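Local coordinates for uncharacterized protein (Enterococcus faecalis, PDB 4OBI) that is of unknown function but binds zinc through a NusG domain II-like part of what is probably a membrane-anchored protein, at residues K59-C63 / A64-D68. Residues are numbered along the deposited sequence; the frame is centred on the assembly and turned at random.
With ZN (zinc ion), chain C.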
# COMPACT_ATOMS: atom_id res chain seq x y z
N LYS A 59 2.22 4.19 -5.90
CA LYS A 59 2.40 4.81 -7.22
C LYS A 59 3.55 5.82 -7.23
O LYS A 59 4.24 5.99 -8.24
CB LYS A 59 1.11 5.53 -7.63
CG LYS A 59 1.17 6.15 -9.01
CD LYS A 59 -0.19 6.69 -9.43
CE LYS A 59 -0.09 7.41 -10.76
NZ LYS A 59 -1.43 7.93 -11.15
N GLU A 60 3.75 6.49 -6.11
CA GLU A 60 4.63 7.63 -6.03
C GLU A 60 5.04 7.80 -4.57
O GLU A 60 4.26 7.49 -3.67
CB GLU A 60 3.90 8.88 -6.55
CG GLU A 60 4.72 10.15 -6.60
CD GLU A 60 3.90 11.36 -7.03
OE1 GLU A 60 3.06 11.22 -7.95
OE2 GLU A 60 4.10 12.45 -6.45
N ALA A 61 6.26 8.28 -4.34
CA ALA A 61 6.77 8.54 -2.99
C ALA A 61 7.98 9.47 -3.03
O ALA A 61 8.53 9.70 -4.11
CB ALA A 61 7.13 7.24 -2.30
N ASN A 62 8.39 9.99 -1.88
CA ASN A 62 9.59 10.85 -1.80
C ASN A 62 10.64 10.34 -0.81
O ASN A 62 11.44 11.12 -0.29
CB ASN A 62 9.23 12.29 -1.46
CG ASN A 62 8.59 12.44 -0.10
OD1 ASN A 62 8.30 11.46 0.59
ND2 ASN A 62 8.36 13.68 0.30
N CYS A 63 10.64 9.03 -0.57
CA CYS A 63 11.73 8.40 0.16
C CYS A 63 12.98 8.40 -0.73
O CYS A 63 12.91 8.66 -1.92
CB CYS A 63 11.36 6.98 0.53
SG CYS A 63 10.89 5.97 -0.88
N ALA A 64 14.12 8.09 -0.12
CA ALA A 64 15.41 8.22 -0.82
C ALA A 64 15.69 7.14 -1.87
O ALA A 64 16.50 7.37 -2.76
CB ALA A 64 16.54 8.25 0.20
N ASP A 65 15.04 5.98 -1.78
CA ASP A 65 15.34 4.87 -2.71
C ASP A 65 14.18 4.42 -3.58
O ASP A 65 14.38 3.62 -4.50
CB ASP A 65 15.93 3.68 -1.94
CG ASP A 65 15.00 3.16 -0.85
OD1 ASP A 65 13.78 3.40 -0.90
OD2 ASP A 65 15.52 2.50 0.09
N LEU A 66 12.97 4.90 -3.30
CA LEU A 66 11.76 4.53 -4.05
C LEU A 66 11.56 3.02 -4.18
O LEU A 66 10.93 2.55 -5.13
CB LEU A 66 11.73 5.22 -5.41
CG LEU A 66 11.81 6.75 -5.43
CD1 LEU A 66 11.75 7.27 -6.86
CD2 LEU A 66 10.69 7.36 -4.59
N VAL A 67 12.06 2.26 -3.22
CA VAL A 67 12.00 0.79 -3.31
C VAL A 67 10.55 0.29 -3.39
O VAL A 67 10.21 -0.60 -4.20
CB VAL A 67 12.78 0.14 -2.14
CG1 VAL A 67 12.35 -1.30 -1.89
CG2 VAL A 67 14.27 0.17 -2.45
N ASP A 68 9.68 0.89 -2.58
CA ASP A 68 8.25 0.54 -2.58
C ASP A 68 7.58 0.87 -3.90
O ASP A 68 6.78 0.08 -4.41
CB ASP A 68 7.50 1.18 -1.39
CG ASP A 68 7.78 2.66 -1.24
OD1 ASP A 68 8.96 3.05 -1.25
OD2 ASP A 68 6.81 3.43 -1.10
ZN ZN C . 9.97 4.16 0.11
O HOH W 1 11.49 2.90 0.22
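Cys-63, in the loop after strand 55-61, and Asp-68, five residues on in the first turn of helix 67-71, share a zinc ion. SG of Cys-63 sits 2.3 Å from the zinc and OD1 of Asp-68 lies 2.0 Å from it, with a water and Cys-84 completing four ligands. The chi1 of Cys-63, 56°, sets its sulfur between the backbone N and the carbonyl carbon, turned in toward the metal. Asp-68 binds through one oxygen: its OD2 stays 3.5 Å from the zinc and is hydrogen-bonded to Asn-47, which should help fix the rotation of the carboxylate.

A second shell comes from Asp-65. OD1 of Asp-65 accepts a 2.6 Å hydrogen bond from the zinc-bound water, and also one from Val-67 N that reaches it from above the carboxylate plane, 51° out. The latter closes an Asx turn just where the chain enters the helix. Leu-66, at the N-cap position, lays CD2 alongside the strand end, 4.2 Å from Ala-61 CB.

The loop thus folds back from the end of strand 55-61, an outermost strand of the three-stranded antiparallel sheet, into the short helix 67-71, and the zinc ties the loop, through Cys-63, and the helix, through Asp-68, to Cys-84 at the end of strand 82-84 in the other sheet.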